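Local coordinates for enoyl-CoA hydratase/isomerase family protein (Ruegeria pomeroyi, PDB 3L3S) that probably acts as a hydro-lyase on acyl-CoA thioesters, as a trimer-forming member of the crotonase superfamily, at residues Thr236-Met239 against Val240-Met244; Arg208-Ala211 against Pro212-Gly216; Gly216-Thr219 against Leu220-Leu224; Ala37-Asp40 against Ala41-Ala45; Val164-Met167 against Ala168-Ala172. All coordinates share one frame; numbering follows the deposited sequence.

Contact 1: residues Thr236-Met239 against Val240-Met244; sequences TPVM and VEHFM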
loop_
_atom_site.group_PDB
_atom_site.type_symbol
_atom_site.label_atom_id
_atom_site.label_comp_id
_atom_site.label_asym_id
_atom_site.label_seq_id
_atom_site.Cartn_x
_atom_site.Cartn_y
_atom_site.Cartn_z
ATOM N N THR B 236 -14.828 -16.522 -0.454
ATOM C CA THR B 236 -15.514 -17.502 0.402
ATOM C C THR B 236 -15.776 -18.889 -0.208
ATOM O O THR B 236 -15.453 -19.885 0.448
ATOM C CB THR B 236 -16.765 -16.894 1.117
ATOM O OG1 THR B 236 -16.369 -15.722 1.829
ATOM C CG2 THR B 236 -17.391 -17.877 2.085
ATOM N N PRO B 237 -16.339 -18.985 -1.449
ATOM C CA PRO B 237 -16.563 -20.331 -2.005
ATOM C C PRO B 237 -15.231 -21.022 -2.316
ATOM O O PRO B 237 -15.120 -22.251 -2.222
ATOM C CB PRO B 237 -17.351 -20.053 -3.283
ATOM C CG PRO B 237 -18.087 -18.834 -2.959
ATOM C CD PRO B 237 -17.028 -17.996 -2.303
ATOM N N VAL B 238 -14.204 -20.211 -2.589
ATOM C CA VAL B 238 -12.862 -20.722 -2.874
ATOM C C VAL B 238 -12.269 -21.338 -1.596
ATOM O O VAL B 238 -11.576 -22.360 -1.669
ATOM C CB VAL B 238 -11.951 -19.617 -3.485
ATOM C CG1 VAL B 238 -10.534 -20.107 -3.685
ATOM C CG2 VAL B 238 -12.500 -19.164 -4.824
HETATM N N MSE B 239 -12.641 -20.778 -0.437
HETATM C CA MSE B 239 -12.184 -21.261 0.876
HETATM C C MSE B 239 -12.854 -22.596 1.225
HETATM O O MSE B 239 -12.224 -23.475 1.810
HETATM C CB MSE B 239 -12.458 -20.221 1.965
HETATM C CG MSE B 239 -11.896 -20.550 3.340
HETATM SE SE MSE B 239 -9.945 -20.757 3.414
HETATM C CE MSE B 239 -9.763 -20.685 5.361
ATOM N N VAL B 240 -14.124 -22.734 0.831
ATOM C CA VAL B 240 -14.920 -23.957 1.042
ATOM C C VAL B 240 -14.278 -25.096 0.243
ATOM O O VAL B 240 -13.999 -26.148 0.790
ATOM C CB VAL B 240 -16.401 -23.734 0.605
ATOM C CG1 VAL B 240 -17.201 -25.042 0.566
ATOM C CG2 VAL B 240 -17.063 -22.738 1.532
ATOM N N GLU B 241 -13.940 -24.806 -1.013
ATOM C CA GLU B 241 -13.301 -25.748 -1.930
ATOM C C GLU B 241 -11.963 -26.294 -1.390
ATOM O O GLU B 241 -11.661 -27.463 -1.604
ATOM C CB GLU B 241 -13.112 -25.066 -3.288
ATOM C CG GLU B 241 -12.521 -25.926 -4.397
ATOM C CD GLU B 241 -11.506 -25.156 -5.230
ATOM O OE1 GLU B 241 -11.896 -24.646 -6.309
ATOM O OE2 GLU B 241 -10.328 -25.049 -4.792
ATOM N N HIS B 242 -11.213 -25.470 -0.647
ATOM C CA HIS B 242 -9.918 -25.865 -0.055
ATOM C C HIS B 242 -10.128 -26.908 1.032
ATOM O O HIS B 242 -9.308 -27.812 1.215
ATOM C CB HIS B 242 -9.197 -24.675 0.601
ATOM C CG HIS B 242 -8.797 -23.586 -0.344
ATOM N ND1 HIS B 242 -8.645 -23.780 -1.701
ATOM C CD2 HIS B 242 -8.527 -22.280 -0.119
ATOM C CE1 HIS B 242 -8.300 -22.639 -2.270
ATOM N NE2 HIS B 242 -8.222 -21.714 -1.332
ATOM N N PHE B 243 -11.212 -26.728 1.786
ATOM C CA PHE B 243 -11.567 -27.635 2.869
ATOM C C PHE B 243 -12.269 -28.900 2.372
ATOM O O PHE B 243 -12.429 -29.858 3.123
ATOM C CB PHE B 243 -12.377 -26.898 3.943
ATOM C CG PHE B 243 -11.522 -26.196 4.967
ATOM C CD1 PHE B 243 -11.390 -26.721 6.267
ATOM C CD2 PHE B 243 -10.797 -25.030 4.626
ATOM C CE1 PHE B 243 -10.531 -26.097 7.230
ATOM C CE2 PHE B 243 -9.939 -24.395 5.563
ATOM C CZ PHE B 243 -9.806 -24.930 6.869
HETATM N N MSE B 244 -12.650 -28.913 1.097
HETATM C CA MSE B 244 -13.301 -30.075 0.497
HETATM C C MSE B 244 -12.335 -30.883 -0.367
HETATM O O MSE B 244 -12.662 -31.986 -0.819
HETATM C CB MSE B 244 -14.539 -29.643 -0.305
HETATM C CG MSE B 244 -15.620 -28.990 0.552
HETATM SE SE MSE B 244 -16.251 -30.169 1.962
HETATM C CE MSE B 244 -15.516 -29.411 3.551
#
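The imidazole of His242 lies with one face against the backbone carbonyl of Val238, whose O sits 3.1 Å above the plane, over the ring centre. That oxygen also accepts the backbone N-H of His242 at 3.3 Å from N to O, one turn on. The ring nitrogens are close to it too but have no suitable angle, so the carbonyl meets the pi face and not an N-H. Val238 CG1 reaches the far end of the same ring, 3.7 Å from His242 CE1; CG1 stands anti to the backbone N (chi1 176°), beside its own carbonyl carbon. At the imidazole edge stands the selenium of selenomethionine Met239, with SE 4.1 Å from His242 CD2.

Helix 228-244 is the last of this crotonase-superfamily chain and packs on helix 210-223 and on the second subunit: His242 NE2 is hydrogen-bonded to Thr149 of that subunit, and the Phe243 ring meets its Phe90 edge-to-face. Within the helix, Met239 and Phe243 run side by side in an i to i+4 Met-aromatic contact. A bend at chi2 (60°) carries the Met239 chain along the phenyl, where CE approaches Phe243 CE2 to 3.7 Å. The selenium itself is 5.5 Å from the centroid of the Phe243 ring, in an oblique position. Met239 O lies near the plane of this ring at its edge, 3.5 Å from Phe243 CD2.

Contact 2: residues Arg208-Ala211 against Pro212-Gly216; sequences RNQA and PLRRG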
loop_
_atom_site.group_PDB
_atom_site.type_symbol
_atom_site.label_atom_id
_atom_site.label_comp_id
_atom_site.label_asym_id
_atom_site.label_seq_id
_atom_site.Cartn_x
_atom_site.Cartn_y
_atom_site.Cartn_z
ATOM N N ARG B 208 3.715 -29.087 -1.743
ATOM C CA ARG B 208 2.388 -29.001 -1.107
ATOM C C ARG B 208 1.269 -29.392 -2.059
ATOM O O ARG B 208 1.498 -29.574 -3.257
ATOM C CB ARG B 208 2.083 -27.591 -0.553
ATOM C CG ARG B 208 3.225 -26.625 -0.590
ATOM C CD ARG B 208 3.495 -25.929 0.717
ATOM N NE ARG B 208 3.666 -26.846 1.835
ATOM C CZ ARG B 208 4.404 -26.594 2.913
ATOM N NH1 ARG B 208 5.060 -25.443 3.041
ATOM N NH2 ARG B 208 4.491 -27.509 3.869
ATOM N N ASN B 209 0.061 -29.515 -1.502
ATOM C CA ASN B 209 -1.157 -29.847 -2.249
ATOM C C ASN B 209 -1.404 -28.705 -3.243
ATOM O O ASN B 209 -1.730 -27.578 -2.865
ATOM C CB ASN B 209 -2.310 -30.026 -1.258
ATOM C CG ASN B 209 -3.584 -30.520 -1.905
ATOM O OD1 ASN B 209 -3.576 -31.079 -2.992
ATOM N ND2 ASN B 209 -4.694 -30.284 -1.238
ATOM N N GLN B 210 -1.150 -29.012 -4.507
ATOM C CA GLN B 210 -1.231 -28.059 -5.609
ATOM C C GLN B 210 -2.534 -27.356 -5.979
ATOM O O GLN B 210 -2.520 -26.138 -6.171
ATOM C CB GLN B 210 -0.582 -28.664 -6.859
ATOM C CG GLN B 210 0.899 -29.046 -6.685
ATOM C CD GLN B 210 1.786 -27.865 -6.310
ATOM O OE1 GLN B 210 2.030 -26.975 -7.122
ATOM N NE2 GLN B 210 2.264 -27.853 -5.073
ATOM N N ALA B 211 -3.651 -28.084 -6.051
ATOM C CA ALA B 211 -4.930 -27.465 -6.424
ATOM C C ALA B 211 -5.369 -26.264 -5.558
ATOM O O ALA B 211 -5.795 -25.254 -6.122
ATOM C CB ALA B 211 -6.049 -28.525 -6.582
ATOM N N PRO B 212 -5.234 -26.335 -4.201
ATOM C CA PRO B 212 -5.635 -25.182 -3.385
ATOM C C PRO B 212 -4.641 -24.021 -3.484
ATOM O O PRO B 212 -5.006 -22.870 -3.231
ATOM C CB PRO B 212 -5.617 -25.745 -1.964
ATOM C CG PRO B 212 -5.964 -27.128 -2.139
ATOM C CD PRO B 212 -5.106 -27.512 -3.318
ATOM N N LEU B 213 -3.391 -24.348 -3.839
ATOM C CA LEU B 213 -2.300 -23.378 -3.982
ATOM C C LEU B 213 -2.553 -22.472 -5.181
ATOM O O LEU B 213 -2.451 -21.252 -5.062
ATOM C CB LEU B 213 -0.966 -24.111 -4.194
ATOM C CG LEU B 213 0.438 -23.591 -3.848
ATOM C CD1 LEU B 213 1.429 -24.360 -4.697
ATOM C CD2 LEU B 213 0.627 -22.112 -4.078
ATOM N N ARG B 214 -2.842 -23.082 -6.330
ATOM C CA ARG B 214 -3.089 -22.351 -7.575
ATOM C C ARG B 214 -4.382 -21.571 -7.543
ATOM O O ARG B 214 -4.409 -20.404 -7.931
ATOM C CB ARG B 214 -3.056 -23.290 -8.769
ATOM C CG ARG B 214 -1.666 -23.796 -9.016
ATOM C CD ARG B 214 -1.644 -25.022 -9.867
ATOM N NE ARG B 214 -0.398 -25.738 -9.637
ATOM C CZ ARG B 214 -0.033 -26.839 -10.278
ATOM N NH1 ARG B 214 -0.820 -27.368 -11.212
ATOM N NH2 ARG B 214 1.120 -27.419 -9.968
ATOM N N ARG B 215 -5.419 -22.201 -6.990
ATOM C CA ARG B 215 -6.735 -21.585 -6.846
ATOM C C ARG B 215 -6.610 -20.436 -5.828
ATOM O O ARG B 215 -7.156 -19.359 -6.032
ATOM C CB ARG B 215 -7.740 -22.633 -6.363
ATOM C CG ARG B 215 -9.201 -22.254 -6.492
ATOM C CD ARG B 215 -9.762 -22.497 -7.885
ATOM N NE ARG B 215 -11.114 -21.952 -7.994
ATOM C CZ ARG B 215 -11.420 -20.810 -8.608
ATOM N NH1 ARG B 215 -10.473 -20.078 -9.186
ATOM N NH2 ARG B 215 -12.675 -20.383 -8.625
ATOM N N GLY B 216 -5.790 -20.655 -4.800
ATOM C CA GLY B 216 -5.562 -19.664 -3.760
ATOM C C GLY B 216 -4.792 -18.436 -4.210
ATOM O O GLY B 216 -5.121 -17.314 -3.813
#
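Gln210 overlaps the guanidinium of Arg214, one turn further along, with its CB 3.6 Å above one face and displaced toward the rim. The same pair is joined at the polar ends: Arg214 NH2 gives a hydrogen bond to Gln210 OE1 at 3.0 Å, arriving in the carbonyl plane on a lone pair. The amide and guanidinium planes are 72° apart, and OE1 is tilted out of the guanidinium plane, so the two groups meet steeply, through one N-H and one oxygen. What makes both contacts possible is that the Gln210 chain turns back at chi2 (-60°), whereas Arg214 is extended from CG to NE. Gln210 NE2 donates to Arg208 O at 2.6 Å, nearly straight at 168°, and also bonds to Leu205 O; with the Arg214 bond to OE1, these fix which way round the amide lies. The Leu213 side chain lies beside it, pointing the same way, with CD1 3.6 Å from Gln210 NE2.

On another side of the turn, the carboxamide of Asn209 crosses the Pro212 ring at about a right angle, ND2 being 3.5 Å from Pro212 CD. Asn209 ND2 is hydrogen-bonded to Asp245 and to the backbone of Gly145 of the second subunit. Arg214 N bonds to Gln210 O and Arg215 N to Ala211 O. Together these features mark the first turn of helix 210-223, with Pro212 in that turn, where a proline needs no N-H for the i to i-4 pattern.

Contact 3: residues Gly216-Thr219 against Leu220-Leu224; sequences GLET and LNRHL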
loop_
_atom_site.group_PDB
_atom_site.type_symbol
_atom_site.label_atom_id
_atom_site.label_comp_id
_atom_site.label_asym_id
_atom_site.label_seq_id
_atom_site.Cartn_x
_atom_site.Cartn_y
_atom_site.Cartn_z
ATOM N N GLY B 216 -5.790 -20.655 -4.800
ATOM C CA GLY B 216 -5.562 -19.664 -3.760
ATOM C C GLY B 216 -4.792 -18.436 -4.210
ATOM O O GLY B 216 -5.121 -17.314 -3.813
ATOM N N LEU B 217 -3.786 -18.651 -5.058
ATOM C CA LEU B 217 -2.967 -17.569 -5.602
ATOM C C LEU B 217 -3.774 -16.755 -6.601
ATOM O O LEU B 217 -3.719 -15.526 -6.590
ATOM C CB LEU B 217 -1.724 -18.114 -6.314
ATOM C CG LEU B 217 -0.347 -17.485 -6.040
ATOM C CD1 LEU B 217 0.612 -18.025 -7.062
ATOM C CD2 LEU B 217 -0.311 -15.951 -6.073
ATOM N N GLU B 218 -4.534 -17.453 -7.443
ATOM C CA GLU B 218 -5.367 -16.830 -8.467
ATOM C C GLU B 218 -6.428 -15.935 -7.838
ATOM O O GLU B 218 -6.583 -14.779 -8.239
ATOM C CB GLU B 218 -6.011 -17.896 -9.350
ATOM C CG GLU B 218 -6.668 -17.371 -10.612
ATOM C CD GLU B 218 -6.852 -18.453 -11.653
ATOM O OE1 GLU B 218 -7.455 -19.503 -11.331
ATOM O OE2 GLU B 218 -6.370 -18.259 -12.791
ATOM N N THR B 219 -7.060 -16.443 -6.783
ATOM C CA THR B 219 -8.097 -15.720 -6.048
ATOM C C THR B 219 -7.515 -14.475 -5.360
ATOM O O THR B 219 -8.146 -13.416 -5.388
ATOM C CB THR B 219 -8.777 -16.659 -5.027
ATOM O OG1 THR B 219 -9.334 -17.779 -5.724
ATOM C CG2 THR B 219 -9.882 -15.965 -4.270
ATOM N N LEU B 220 -6.287 -14.594 -4.833
ATOM C CA LEU B 220 -5.592 -13.486 -4.153
ATOM C C LEU B 220 -5.333 -12.307 -5.094
ATOM O O LEU B 220 -5.612 -11.159 -4.745
ATOM C CB LEU B 220 -4.283 -13.974 -3.501
ATOM C CG LEU B 220 -3.222 -13.028 -2.899
ATOM C CD1 LEU B 220 -3.797 -12.122 -1.792
ATOM C CD2 LEU B 220 -2.061 -13.860 -2.364
ATOM N N ASN B 221 -4.857 -12.619 -6.298
ATOM C CA ASN B 221 -4.562 -11.626 -7.327
ATOM C C ASN B 221 -5.824 -10.916 -7.800
ATOM O O ASN B 221 -5.833 -9.689 -7.946
ATOM C CB ASN B 221 -3.859 -12.279 -8.526
ATOM C CG ASN B 221 -2.452 -12.743 -8.201
ATOM O OD1 ASN B 221 -1.746 -12.123 -7.393
ATOM N ND2 ASN B 221 -2.035 -13.844 -8.825
ATOM N N ARG B 222 -6.889 -11.693 -7.989
ATOM C CA ARG B 222 -8.173 -11.174 -8.437
ATOM C C ARG B 222 -8.873 -10.262 -7.431
ATOM O O ARG B 222 -9.381 -9.203 -7.807
ATOM C CB ARG B 222 -9.099 -12.321 -8.822
ATOM C CG ARG B 222 -8.745 -12.989 -10.134
ATOM C CD ARG B 222 -9.619 -14.206 -10.395
ATOM N NE ARG B 222 -9.610 -14.582 -11.813
ATOM C CZ ARG B 222 -9.903 -15.792 -12.286
ATOM N NH1 ARG B 222 -10.233 -16.786 -11.466
ATOM N NH2 ARG B 222 -9.908 -15.998 -13.594
ATOM N N HIS B 223 -8.821 -10.620 -6.146
ATOM C CA HIS B 223 -9.505 -9.826 -5.136
ATOM C C HIS B 223 -8.829 -8.523 -4.698
ATOM O O HIS B 223 -9.476 -7.641 -4.113
ATOM C CB HIS B 223 -10.009 -10.702 -3.972
ATOM C CG HIS B 223 -8.979 -11.057 -2.949
ATOM N ND1 HIS B 223 -8.171 -10.122 -2.340
ATOM C CD2 HIS B 223 -8.659 -12.248 -2.393
ATOM C CE1 HIS B 223 -7.397 -10.720 -1.456
ATOM N NE2 HIS B 223 -7.672 -12.012 -1.468
ATOM N N LEU B 224 -7.543 -8.391 -5.036
ATOM C CA LEU B 224 -6.762 -7.197 -4.714
ATOM C C LEU B 224 -7.182 -5.997 -5.575
ATOM O O LEU B 224 -6.841 -4.852 -5.268
ATOM C CB LEU B 224 -5.264 -7.489 -4.864
ATOM C CG LEU B 224 -4.556 -8.086 -3.634
ATOM C CD1 LEU B 224 -3.269 -8.764 -4.052
ATOM C CD2 LEU B 224 -4.288 -7.012 -2.580
#
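Glu218 and Arg222 run side by side and point the same way, an i to i+4 acid-base pair on one flank of helix 210-223, in the C-terminal helical part of this crotonase-like subunit. Their flat ends are stacked, the carboxylate and guanidinium planes being only 17° apart. The nearest charged atoms, Glu218 OE1 and Arg222 NH1, are 3.9 Å apart, and the oxygen lies well out of the guanidinium plane with no N-H directed at it. The salt bridge is therefore long and rests on charge alone; OE1 also has a long, weak ion pair with Arg215. Glu218 CG lies 3.6 Å above one guanidinium face, offset toward the rim, which adds apolar contact to the pairing. Arg222 gets there with a chain extended from CG to NE.

Leu217 and Asn221 meet at a slant: Leu217 CD2 touches Asn221 ND2 at 3.9 Å, and this amide nitrogen is near Leu217 O without the angle for a hydrogen bond. The backbone does bond here, Asn221 N to Leu217 O at 3.1 Å.

Thr219 faces helix 228-244, packing on Leu234 and Val238, while its hydroxyl bonds to Arg215 O. His223 comes near Thr219 because its CG stands between the backbone N and the carbonyl carbon (chi1 81°). The backbone O of His223 is hydrogen-bonded to Arg157 of the second subunit. One face of the imidazole lies over Leu220 O, 3.6 Å from the ring plane, and His223 CD2 comes to 3.3 Å from Thr219 O.

Contact 4: residues Ala37-Asp40 against Ala41-Ala45; sequences ALHD and ALRRA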
loop_
_atom_site.group_PDB
_atom_site.type_symbol
_atom_site.label_atom_id
_atom_site.label_comp_id
_atom_site.label_asym_id
_atom_site.label_seq_id
_atom_site.Cartn_x
_atom_site.Cartn_y
_atom_site.Cartn_z
ATOM N N ALA B 37 10.770 -15.989 -26.217
ATOM C CA ALA B 37 11.318 -17.195 -25.585
ATOM C C ALA B 37 10.800 -17.339 -24.157
ATOM O O ALA B 37 10.444 -18.439 -23.731
ATOM C CB ALA B 37 12.835 -17.164 -25.584
ATOM N N LEU B 38 10.713 -16.214 -23.445
ATOM C CA LEU B 38 10.219 -16.200 -22.068
ATOM C C LEU B 38 8.733 -16.469 -22.007
ATOM O O LEU B 38 8.268 -17.115 -21.073
ATOM C CB LEU B 38 10.529 -14.877 -21.377
ATOM C CG LEU B 38 11.894 -14.690 -20.711
ATOM C CD1 LEU B 38 12.059 -13.219 -20.350
ATOM C CD2 LEU B 38 12.017 -15.573 -19.461
ATOM N N HIS B 39 8.004 -16.025 -23.031
ATOM C CA HIS B 39 6.563 -16.226 -23.085
ATOM C C HIS B 39 6.212 -17.656 -23.488
ATOM O O HIS B 39 5.269 -18.231 -22.948
ATOM C CB HIS B 39 5.906 -15.207 -24.018
ATOM C CG HIS B 39 4.514 -14.817 -23.623
ATOM N ND1 HIS B 39 3.850 -13.767 -24.217
ATOM C CD2 HIS B 39 3.636 -15.362 -22.744
ATOM C CE1 HIS B 39 2.624 -13.691 -23.731
ATOM N NE2 HIS B 39 2.469 -14.647 -22.836
ATOM N N ASP B 40 7.015 -18.236 -24.381
ATOM C CA ASP B 40 6.831 -19.607 -24.848
ATOM C C ASP B 40 7.066 -20.586 -23.705
ATOM O O ASP B 40 6.330 -21.561 -23.553
ATOM C CB ASP B 40 7.799 -19.919 -25.996
ATOM C CG ASP B 40 7.107 -19.975 -27.343
ATOM O OD1 ASP B 40 7.426 -19.132 -28.216
ATOM O OD2 ASP B 40 6.243 -20.866 -27.529
ATOM N N ALA B 41 8.049 -20.261 -22.867
ATOM C CA ALA B 41 8.423 -21.065 -21.705
ATOM C C ALA B 41 7.355 -21.009 -20.612
ATOM O O ALA B 41 7.168 -21.966 -19.863
ATOM C CB ALA B 41 9.766 -20.589 -21.155
ATOM N N LEU B 42 6.652 -19.881 -20.553
ATOM C CA LEU B 42 5.593 -19.643 -19.584
ATOM C C LEU B 42 4.267 -20.290 -20.012
ATOM O O LEU B 42 3.554 -20.838 -19.171
ATOM C CB LEU B 42 5.419 -18.136 -19.360
ATOM C CG LEU B 42 4.378 -17.665 -18.344
ATOM C CD1 LEU B 42 4.782 -18.079 -16.933
ATOM C CD2 LEU B 42 4.230 -16.176 -18.457
ATOM N N ARG B 43 3.953 -20.228 -21.311
ATOM C CA ARG B 43 2.725 -20.828 -21.859
ATOM C C ARG B 43 2.763 -22.341 -21.703
ATOM O O ARG B 43 1.748 -22.962 -21.376
ATOM C CB ARG B 43 2.535 -20.477 -23.335
ATOM C CG ARG B 43 2.076 -19.053 -23.591
ATOM C CD ARG B 43 1.792 -18.838 -25.066
ATOM N NE ARG B 43 1.840 -17.426 -25.445
ATOM C CZ ARG B 43 2.841 -16.855 -26.113
ATOM N NH1 ARG B 43 3.902 -17.564 -26.482
ATOM N NH2 ARG B 43 2.773 -15.570 -26.435
ATOM N N ARG B 44 3.964 -22.902 -21.848
ATOM C CA ARG B 44 4.197 -24.335 -21.715
ATOM C C ARG B 44 4.210 -24.755 -20.254
ATOM O O ARG B 44 3.730 -25.833 -19.922
ATOM C CB ARG B 44 5.514 -24.740 -22.393
ATOM C CG ARG B 44 5.487 -24.645 -23.923
ATOM C CD ARG B 44 6.788 -25.118 -24.581
ATOM N NE ARG B 44 7.924 -24.224 -24.335
ATOM C CZ ARG B 44 9.058 -24.586 -23.736
ATOM N NH1 ARG B 44 9.237 -25.835 -23.304
ATOM N NH2 ARG B 44 10.010 -23.686 -23.548
ATOM N N ALA B 45 4.711 -23.879 -19.385
ATOM C CA ALA B 45 4.790 -24.141 -17.945
ATOM C C ALA B 45 3.419 -24.141 -17.280
ATOM O O ALA B 45 3.142 -24.978 -16.417
ATOM C CB ALA B 45 5.686 -23.128 -17.272
#
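Helix 32-45 is the crossover helix of a beta-alpha-beta unit, linking strand 17-22 to strand 53-58 in the core sheet, and within it His39 and Arg43 stack one turn apart. The guanidinium of Arg43 lies flat on the imidazole, the two centres 3.6 Å apart and the planes inclined by 25°. NH2 is the part of Arg43 that presses closest, sitting over one ring face toward its rim, 3.1 Å from His39 ND1. The angle excludes a hydrogen bond between these two nitrogens, so the contact is face to face. An extended Arg43 chain, straight from CG to NE, carries the group back along the helix until it lies over the ring. The imidazole is also held through a ring nitrogen: His39 NE2 is hydrogen-bonded to Asp99 of helix 84-101, and this carboxylate would probably favour a proton on NE2.

In the beta-alpha-beta unit the other flank of the helix turns to the sheet, where Leu38 meets Leu22 and Ala41 meets Leu20, so that the stacked pair belongs to a different side. Asp40 approaches Arg43 without forming a salt bridge: OD2 is 4.2 Å from Arg43 NH1, and carboxylate and guanidinium are nearly perpendicular at 83°. The carbonyl of Asp40 has two donors from Arg44, the backbone N at 3.2 Å and, weakly, the side-chain NE. A bend at chi3 (-69°) brings NE back to this oxygen, and the Arg44 guanidinium goes on to a salt bridge with Glu11 of strand 9-14.

Contact 5: residues Val164-Met167 against Ala168-Ala172; sequences VTEM and ALTGA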
loop_
_atom_site.group_PDB
_atom_site.type_symbol
_atom_site.label_atom_id
_atom_site.label_comp_id
_atom_site.label_asym_id
_atom_site.label_seq_id
_atom_site.Cartn_x
_atom_site.Cartn_y
_atom_site.Cartn_z
ATOM N N VAL B 164 7.766 4.690 -5.862
ATOM C CA VAL B 164 7.770 4.578 -7.335
ATOM C C VAL B 164 7.932 5.927 -8.008
ATOM O O VAL B 164 8.516 6.016 -9.083
ATOM C CB VAL B 164 6.455 4.035 -7.938
ATOM C CG1 VAL B 164 6.759 3.133 -9.116
ATOM C CG2 VAL B 164 5.582 3.395 -6.917
ATOM N N THR B 165 7.350 6.959 -7.399
ATOM C CA THR B 165 7.429 8.306 -7.938
ATOM C C THR B 165 8.858 8.838 -7.867
ATOM O O THR B 165 9.302 9.492 -8.802
ATOM C CB THR B 165 6.423 9.260 -7.258
ATOM O OG1 THR B 165 5.107 8.698 -7.368
ATOM C CG2 THR B 165 6.400 10.629 -7.949
ATOM N N GLU B 166 9.598 8.476 -6.818
ATOM C CA GLU B 166 10.973 8.931 -6.699
ATOM C C GLU B 166 11.895 8.185 -7.658
ATOM O O GLU B 166 12.770 8.802 -8.253
ATOM C CB GLU B 166 11.497 8.859 -5.260
ATOM C CG GLU B 166 12.685 9.826 -5.026
ATOM C CD GLU B 166 13.476 9.556 -3.754
ATOM O OE1 GLU B 166 13.805 8.381 -3.472
ATOM O OE2 GLU B 166 13.786 10.533 -3.043
HETATM N N MSE B 167 11.639 6.890 -7.871
HETATM C CA MSE B 167 12.451 6.075 -8.774
HETATM C C MSE B 167 12.313 6.548 -10.210
HETATM O O MSE B 167 13.311 6.796 -10.889
HETATM C CB MSE B 167 12.057 4.596 -8.726
HETATM C CG MSE B 167 12.249 3.898 -7.423
HETATM SE SE MSE B 167 12.109 1.978 -7.692
HETATM C CE MSE B 167 13.948 1.623 -8.221
ATOM N N ALA B 168 11.063 6.716 -10.634
ATOM C CA ALA B 168 10.723 7.140 -11.984
ATOM C C ALA B 168 11.173 8.557 -12.327
ATOM O O ALA B 168 11.700 8.782 -13.410
ATOM C CB ALA B 168 9.242 6.982 -12.207
ATOM N N LEU B 169 11.011 9.492 -11.389
ATOM C CA LEU B 169 11.405 10.886 -11.602
ATOM C C LEU B 169 12.909 11.177 -11.527
ATOM O O LEU B 169 13.427 11.902 -12.382
ATOM C CB LEU B 169 10.655 11.834 -10.661
ATOM C CG LEU B 169 9.139 12.038 -10.781
ATOM C CD1 LEU B 169 8.731 13.149 -9.828
ATOM C CD2 LEU B 169 8.715 12.376 -12.191
ATOM N N THR B 170 13.606 10.607 -10.537
ATOM C CA THR B 170 15.047 10.846 -10.382
ATOM C C THR B 170 15.967 9.913 -11.168
ATOM O O THR B 170 17.099 10.282 -11.458
ATOM C CB THR B 170 15.500 10.836 -8.908
ATOM O OG1 THR B 170 15.428 9.508 -8.386
ATOM C CG2 THR B 170 14.641 11.753 -8.076
ATOM N N GLY B 171 15.500 8.694 -11.453
ATOM C CA GLY B 171 16.288 7.712 -12.194
ATOM C C GLY B 171 17.508 7.143 -11.478
ATOM O O GLY B 171 18.381 6.527 -12.104
ATOM N N ALA B 172 17.541 7.325 -10.159
ATOM C CA ALA B 172 18.640 6.881 -9.312
ATOM C C ALA B 172 18.669 5.383 -9.045
ATOM O O ALA B 172 17.660 4.693 -9.204
ATOM C CB ALA B 172 18.603 7.637 -7.991
#
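Glu166 O takes two hydrogen bonds from Thr170, one turn later: the hydroxyl OG1 donates at 2.8 Å and the backbone N at 3.0 Å. The two donors reach the oxygen from opposite faces of the carbonyl plane, so they do not compete for the same position. The hydroxyl can turn back because Thr170 OG1 sits between its own backbone N and carbonyl carbon (chi1 70°), leaving CG2 to approach Glu166 CG at 4.1 Å. Next along, Gly171 N bonds to Met167 O at 3.0 Å, with an N-H...O angle of 142°.

Helix 161-170 ends here. Gly171 is the first residue to leave helical geometry and does so with positive phi (69°), a conformation that favours glycine, and the hydroxyl of Thr170 gives the last turn one bond beyond the regular backbone set. In the crotonase trimer this helix lies against the third subunit: the Glu166 carboxylate is hydrogen-bonded to Tyr174 of its own chain and to Tyr130 of the third subunit.

On another side of the helix, Thr165 and Leu169 lie side by side and point the same way, with Thr165 CG2 3.9 Å from Leu169 CD1, while Thr165 OG1 bonds to Arg161 O. Leu169 CG also lies close to the backbone, 3.2 Å from Thr165 O, whose N-H partner is Leu169 N. Leu169 packs on Leu213 of the third subunit. The methyl of Ala168 rests 3.3 Å from Val164 O.

In the fold
Along the chain the order is contact 4, contact 5, contact 2, contact 3, contact 1. Contacts 2 and 3 share Gly216 and divide helix 210-223 between them, their centres 12 Å apart. Contact 1 lies on the next helix, 228-244, with its centre 11 Å from contact 2 and 14 Å from contact 3; Val238 meets Arg215 across the helix pair. All three touch the second subunit. Contact 4, in the beta-alpha-beta core, is about 21 Å from contact 2 between centres. Contact 5 stands apart, its centre 42 Å from that of contact 1. Contacts 2 and 5 lie on complementary sides of the repeated interface: Leu213 meets Leu169 of the second subunit, and Leu169 meets Leu213 of the third; contact 4 touches no other chain.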